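Local coordinates for ActII protein (Streptomyces coelicolor, PDB 2OPT) that probably represses transcription by binding operator DNA as a dimeric, all-helical regulator of the TetR family, at residues L53-F58 and I101-L106; T63-P68 and R84-M89. All blocks are in the same frame, centred on the assembly; numbering follows the deposited sequence.

Interaction 1 of 2, residues L53-F58 and I101-L106; sequences LLDLVF and IDRVPL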
loop_
_atom_site.group_PDB
_atom_site.type_symbol
_atom_site.label_atom_id
_atom_site.label_comp_id
_atom_site.label_asym_id
_atom_site.label_seq_id
_atom_site.Cartn_x
_atom_site.Cartn_y
_atom_site.Cartn_z
ATOM N N LEU A 53 5.355 -7.395 -21.338
ATOM C CA LEU A 53 6.774 -7.617 -20.989
ATOM C C LEU A 53 6.961 -7.462 -19.482
ATOM O O LEU A 53 7.612 -8.279 -18.830
ATOM C CB LEU A 53 7.604 -6.611 -21.768
ATOM C CG LEU A 53 9.142 -6.664 -21.567
ATOM C CD1 LEU A 53 9.426 -5.903 -20.337
ATOM C CD2 LEU A 53 9.709 -8.105 -21.520
ATOM N N LEU A 54 6.457 -6.369 -18.934
ATOM C CA LEU A 54 6.551 -6.105 -17.512
ATOM C C LEU A 54 5.877 -7.215 -16.679
ATOM O O LEU A 54 6.362 -7.542 -15.611
ATOM C CB LEU A 54 5.953 -4.720 -17.197
ATOM C CG LEU A 54 6.807 -3.540 -17.695
ATOM C CD1 LEU A 54 6.108 -2.248 -17.329
ATOM C CD2 LEU A 54 8.244 -3.594 -17.120
ATOM N N ASP A 55 4.761 -7.788 -17.151
ATOM C CA ASP A 55 4.112 -8.922 -16.454
ATOM C C ASP A 55 5.146 -10.030 -16.357
ATOM O O ASP A 55 5.218 -10.765 -15.355
ATOM C CB ASP A 55 2.924 -9.470 -17.271
ATOM C CG ASP A 55 1.674 -8.559 -17.248
ATOM O OD1 ASP A 55 1.508 -7.780 -16.306
ATOM O OD2 ASP A 55 0.785 -8.707 -18.139
ATOM N N LEU A 56 5.953 -10.190 -17.411
ATOM C CA LEU A 56 6.920 -11.290 -17.445
ATOM C C LEU A 56 8.127 -11.064 -16.533
ATOM O O LEU A 56 8.692 -12.024 -15.976
ATOM C CB LEU A 56 7.375 -11.534 -18.890
ATOM C CG LEU A 56 6.361 -12.102 -19.900
ATOM C CD1 LEU A 56 7.007 -12.133 -21.285
ATOM C CD2 LEU A 56 5.896 -13.470 -19.531
ATOM N N VAL A 57 8.570 -9.810 -16.481
ATOM C CA VAL A 57 9.693 -9.380 -15.646
ATOM C C VAL A 57 9.220 -9.586 -14.192
ATOM O O VAL A 57 9.933 -10.130 -13.370
ATOM C CB VAL A 57 10.047 -7.925 -15.933
ATOM C CG1 VAL A 57 11.012 -7.383 -14.908
ATOM C CG2 VAL A 57 10.677 -7.754 -17.336
ATOM N N PHE A 58 7.975 -9.209 -13.902
ATOM C CA PHE A 58 7.458 -9.430 -12.568
ATOM C C PHE A 58 7.500 -10.906 -12.181
ATOM O O PHE A 58 7.956 -11.239 -11.083
ATOM C CB PHE A 58 6.036 -8.843 -12.443
ATOM C CG PHE A 58 5.410 -8.988 -11.055
ATOM C CD1 PHE A 58 6.175 -8.848 -9.904
ATOM C CD2 PHE A 58 4.042 -9.205 -10.927
ATOM C CE1 PHE A 58 5.597 -8.970 -8.640
ATOM C CE2 PHE A 58 3.449 -9.313 -9.678
ATOM C CZ PHE A 58 4.223 -9.181 -8.534
ATOM N N ILE A 101 2.858 -3.359 -7.960
ATOM C CA ILE A 101 1.772 -2.803 -7.124
ATOM C C ILE A 101 0.344 -2.963 -7.704
ATOM O O ILE A 101 -0.656 -3.108 -6.946
ATOM C CB ILE A 101 2.097 -1.316 -6.715
ATOM C CG1 ILE A 101 1.313 -0.825 -5.469
ATOM C CG2 ILE A 101 2.131 -0.352 -7.943
ATOM C CD1 ILE A 101 0.008 -1.516 -5.150
ATOM N N ASP A 102 0.243 -2.932 -9.029
ATOM C CA ASP A 102 -1.006 -3.033 -9.770
ATOM C C ASP A 102 -1.181 -4.428 -10.439
ATOM O O ASP A 102 -2.073 -4.622 -11.259
ATOM C CB ASP A 102 -0.970 -1.953 -10.851
ATOM C CG ASP A 102 0.209 -2.136 -11.816
ATOM O OD1 ASP A 102 1.325 -2.468 -11.362
ATOM O OD2 ASP A 102 0.012 -1.955 -13.036
ATOM N N ARG A 103 -0.303 -5.377 -10.127
ATOM C CA ARG A 103 -0.302 -6.681 -10.797
ATOM C C ARG A 103 -0.640 -7.845 -9.848
ATOM O O ARG A 103 -0.366 -7.773 -8.647
ATOM C CB ARG A 103 1.058 -6.912 -11.466
ATOM C CG ARG A 103 1.293 -6.010 -12.685
ATOM C CD ARG A 103 2.640 -6.308 -13.375
ATOM N NE ARG A 103 2.545 -5.917 -14.790
ATOM C CZ ARG A 103 2.660 -4.668 -15.252
ATOM N NH1 ARG A 103 2.945 -3.658 -14.428
ATOM N NH2 ARG A 103 2.524 -4.436 -16.549
ATOM N N VAL A 104 -1.253 -8.900 -10.394
ATOM C CA VAL A 104 -1.555 -10.119 -9.630
ATOM C C VAL A 104 -0.480 -11.147 -10.008
ATOM O O VAL A 104 -0.286 -11.417 -11.175
ATOM C CB VAL A 104 -3.012 -10.654 -9.930
ATOM C CG1 VAL A 104 -3.226 -12.064 -9.376
ATOM C CG2 VAL A 104 -4.098 -9.671 -9.400
ATOM N N PRO A 105 0.269 -11.659 -9.018
ATOM C CA PRO A 105 1.351 -12.571 -9.348
ATOM C C PRO A 105 0.790 -13.954 -9.681
ATOM O O PRO A 105 0.883 -14.877 -8.881
ATOM C CB PRO A 105 2.234 -12.574 -8.083
ATOM C CG PRO A 105 1.362 -12.098 -6.954
ATOM C CD PRO A 105 0.147 -11.400 -7.558
ATOM N N LEU A 106 0.201 -14.076 -10.864
ATOM C CA LEU A 106 -0.306 -15.352 -11.346
ATOM C C LEU A 106 0.330 -15.792 -12.684
ATOM O O LEU A 106 -0.340 -16.390 -13.532
ATOM C CB LEU A 106 -1.827 -15.312 -11.461
ATOM C CG LEU A 106 -2.691 -15.956 -10.368
ATOM C CD1 LEU A 106 -1.955 -16.419 -9.087
ATOM C CD2 LEU A 106 -3.802 -15.005 -10.011
#
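R103 and P105 belong to an irregular loop that runs past the side of the helical turn L53-F58, and the backbones stay well apart, with D55 and R103 7.5 Å between their CA atoms and F58 and P105 7.6 Å, so side chains make the contact. R103 spans the gap with its chain extended from CG to NE, crossing D55 at about a right angle. Its NE donates to D55 OD1 over 2.6 Å, a short salt bridge with an N-H...O angle of 157°. The carboxylate oxygen is met on its anti side and lies near the guanidinium plane, although the two planes are turned 65° apart. One guanidinium face is covered near its rim by L54 CB, 3.5 Å from R103 NH2. Helix 50-61, like its counterpart in other TetR-family regulators, leads from the DNA-binding head toward the ligand-binding body, whose loop 101-106 contacts it here. An arginine suits this place because each nitrogen finds a partner: NH2 also donates to the carbonyl of D51 and NH1 to that of I99, which should hold the group's rotation. F58 points toward the loop, its CG anti to the backbone N (chi1 -178°). F58 CD2 lies 3.8 Å from R103 CB. P105, the centre of an inverse gamma turn, offers its compact, apolar CB obliquely to F58 CE2, at 3.8 Å, and CZ.

Interaction 2 of 2, residues T63-P68 and R84-M89; sequences TEVEVP and RSLRRM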
loop_
_atom_site.group_PDB
_atom_site.type_symbol
_atom_site.label_atom_id
_atom_site.label_comp_id
_atom_site.label_asym_id
_atom_site.label_seq_id
_atom_site.Cartn_x
_atom_site.Cartn_y
_atom_site.Cartn_z
ATOM N N THR A 63 10.834 -16.080 -8.603
ATOM C CA THR A 63 11.624 -17.240 -8.340
ATOM C C THR A 63 12.449 -17.025 -7.097
ATOM O O THR A 63 12.787 -17.985 -6.423
ATOM C CB THR A 63 12.574 -17.595 -9.534
ATOM O OG1 THR A 63 12.915 -18.969 -9.406
ATOM C CG2 THR A 63 13.880 -16.795 -9.513
ATOM N N GLU A 64 12.795 -15.754 -6.797
ATOM C CA GLU A 64 13.670 -15.401 -5.642
ATOM C C GLU A 64 13.022 -15.519 -4.275
ATOM O O GLU A 64 13.690 -15.482 -3.237
ATOM C CB GLU A 64 14.173 -13.957 -5.810
ATOM C CG GLU A 64 14.951 -13.702 -7.103
ATOM C CD GLU A 64 15.618 -12.309 -7.171
ATOM O OE1 GLU A 64 15.727 -11.595 -6.149
ATOM O OE2 GLU A 64 16.061 -11.956 -8.268
ATOM N N VAL A 65 11.704 -15.601 -4.257
ATOM C CA VAL A 65 10.969 -15.608 -3.012
ATOM C C VAL A 65 10.808 -17.051 -2.531
ATOM O O VAL A 65 10.170 -17.883 -3.199
ATOM C CB VAL A 65 9.554 -15.023 -3.178
ATOM C CG1 VAL A 65 8.790 -15.151 -1.842
ATOM C CG2 VAL A 65 9.637 -13.592 -3.667
ATOM N N GLU A 66 11.355 -17.362 -1.370
ATOM C CA GLU A 66 11.284 -18.726 -0.955
ATOM C C GLU A 66 10.215 -18.840 0.167
ATOM O O GLU A 66 10.303 -18.194 1.203
ATOM C CB GLU A 66 12.698 -19.240 -0.625
ATOM C CG GLU A 66 13.121 -20.552 -1.413
ATOM C CD GLU A 66 13.620 -20.325 -2.852
ATOM O OE1 GLU A 66 12.901 -20.647 -3.829
ATOM O OE2 GLU A 66 14.756 -19.848 -3.017
ATOM N N VAL A 67 9.185 -19.626 -0.118
ATOM C CA VAL A 67 8.113 -19.904 0.804
ATOM C C VAL A 67 8.407 -21.295 1.344
ATOM O O VAL A 67 8.522 -22.255 0.578
ATOM C CB VAL A 67 6.725 -19.889 0.100
ATOM C CG1 VAL A 67 5.650 -20.032 1.133
ATOM C CG2 VAL A 67 6.550 -18.580 -0.683
ATOM N N PRO A 68 8.620 -21.409 2.665
ATOM C CA PRO A 68 9.030 -22.714 3.171
ATOM C C PRO A 68 7.912 -23.722 3.221
ATOM O O PRO A 68 6.704 -23.367 3.240
ATOM C CB PRO A 68 9.512 -22.380 4.579
ATOM C CG PRO A 68 8.679 -21.189 4.962
ATOM C CD PRO A 68 8.603 -20.379 3.728
ATOM N N ARG A 84 10.101 -11.704 4.669
ATOM C CA ARG A 84 11.440 -11.140 4.558
ATOM C C ARG A 84 12.058 -11.466 3.203
ATOM O O ARG A 84 12.804 -10.666 2.638
ATOM C CB ARG A 84 12.334 -11.660 5.685
ATOM C CG ARG A 84 12.062 -11.022 7.040
ATOM C CD ARG A 84 13.084 -11.466 8.078
ATOM N NE ARG A 84 12.574 -11.346 9.440
ATOM C CZ ARG A 84 12.516 -12.352 10.307
ATOM N NH1 ARG A 84 12.038 -12.152 11.529
ATOM N NH2 ARG A 84 12.936 -13.560 9.955
ATOM N N SER A 85 11.735 -12.646 2.685
ATOM C CA SER A 85 12.187 -13.064 1.339
ATOM C C SER A 85 11.623 -12.208 0.202
ATOM O O SER A 85 12.321 -11.822 -0.743
ATOM C CB SER A 85 11.811 -14.544 1.101
ATOM O OG SER A 85 12.548 -15.117 0.013
ATOM N N LEU A 86 10.343 -11.899 0.286
ATOM C CA LEU A 86 9.743 -10.998 -0.633
ATOM C C LEU A 86 10.354 -9.611 -0.562
ATOM O O LEU A 86 10.616 -8.983 -1.593
ATOM C CB LEU A 86 8.253 -10.870 -0.273
ATOM C CG LEU A 86 7.422 -10.131 -1.307
ATOM C CD1 LEU A 86 7.456 -10.714 -2.749
ATOM C CD2 LEU A 86 5.983 -10.089 -0.810
ATOM N N ARG A 87 10.623 -9.136 0.650
ATOM C CA ARG A 87 11.216 -7.829 0.833
ATOM C C ARG A 87 12.588 -7.782 0.215
ATOM O O ARG A 87 12.967 -6.806 -0.408
ATOM C CB ARG A 87 11.283 -7.484 2.343
ATOM C CG ARG A 87 11.989 -6.157 2.640
ATOM C CD ARG A 87 12.330 -5.966 4.152
ATOM N NE ARG A 87 12.761 -4.588 4.478
ATOM C CZ ARG A 87 13.606 -4.302 5.448
ATOM N NH1 ARG A 87 14.127 -5.267 6.196
ATOM N NH2 ARG A 87 13.945 -3.056 5.658
ATOM N N ARG A 88 13.345 -8.859 0.404
ATOM C CA ARG A 88 14.706 -9.004 -0.117
ATOM C C ARG A 88 14.695 -8.804 -1.630
ATOM O O ARG A 88 15.519 -8.089 -2.197
ATOM C CB ARG A 88 15.170 -10.414 0.245
ATOM C CG ARG A 88 16.637 -10.784 -0.018
ATOM C CD ARG A 88 16.918 -12.084 0.695
ATOM N NE ARG A 88 16.815 -11.893 2.129
ATOM C CZ ARG A 88 16.140 -12.679 2.960
ATOM N NH1 ARG A 88 16.112 -12.369 4.257
ATOM N NH2 ARG A 88 15.567 -13.793 2.512
ATOM N N MET A 89 13.715 -9.446 -2.277
ATOM C CA MET A 89 13.594 -9.460 -3.738
ATOM C C MET A 89 13.386 -8.051 -4.263
ATOM O O MET A 89 14.071 -7.623 -5.140
ATOM C CB MET A 89 12.421 -10.367 -4.156
ATOM C CG MET A 89 12.139 -10.370 -5.662
ATOM S SD MET A 89 10.453 -10.885 -6.028
ATOM C CE MET A 89 9.471 -9.468 -5.529
HETATM O O HOH W 1 14.369 -13.099 -1.962
#
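The connection between helix 50-61 and helix 75-92, which leads into the ligand-binding body of the TetR-like fold, lies along one side of the second helix through residues E64, V65 and E66. S85 is at the middle of this contact: the backbone N of E66 donates to S85 OG over 2.9 Å, nearly straight at 169°. The hydroxyl is anti to its own backbone N (chi1 -163°), and the small side chain lets the loop come close, with V65 CA only 3.4 Å from S85 OG. A water joins the two backbones beside it, donating to E64 O at 2.8 Å and to S85 O at 2.7 Å. An alanine in place of S85 would probably leave the amide of E66 without its acceptor and loosen the loop's hold on the helix. V65 supplies the apolar half. Its CG2, anti to the carbonyl carbon, touches L86 CD1 at 3.7 Å; in one of two modelled conformers of M89, SD approaches V65 CG2 equally closely, so a branched, compact side chain can reach both. E64 runs obliquely across M89 in that conformer, its OE1 3.8 Å from M89 CG, while its OE2 is hydrogen-bonded to H93 NE2, just beyond the C-terminal end of helix 75-92. The loop thus pairs the amide of E66 with a side-chain hydroxyl and the carbonyl of E64 with a bridging water, which implies that an irregular chain is fixed on the helix without the repeating bonds of regular secondary structure.

How the interactions relate
From the N terminus, the chain passes through the helices of the predicted DNA-binding head into helix 50-61, where 53-58 later meets 101-106 in interaction 1. It then leaves that helix through 63-68 and turns back into helix 75-92, whose residues 84-89 close the shorter loop of interaction 2. Only after helix 96-100 does 101-106 return to helix 50-61 and close the longer loop, so the second contact is enclosed within the first and the two do not cross. Their centres lie 16 Å apart and they do not touch. Interaction 1 ties the body to the connecting helix; interaction 2 fastens the loop that follows this helix to helix 75-92.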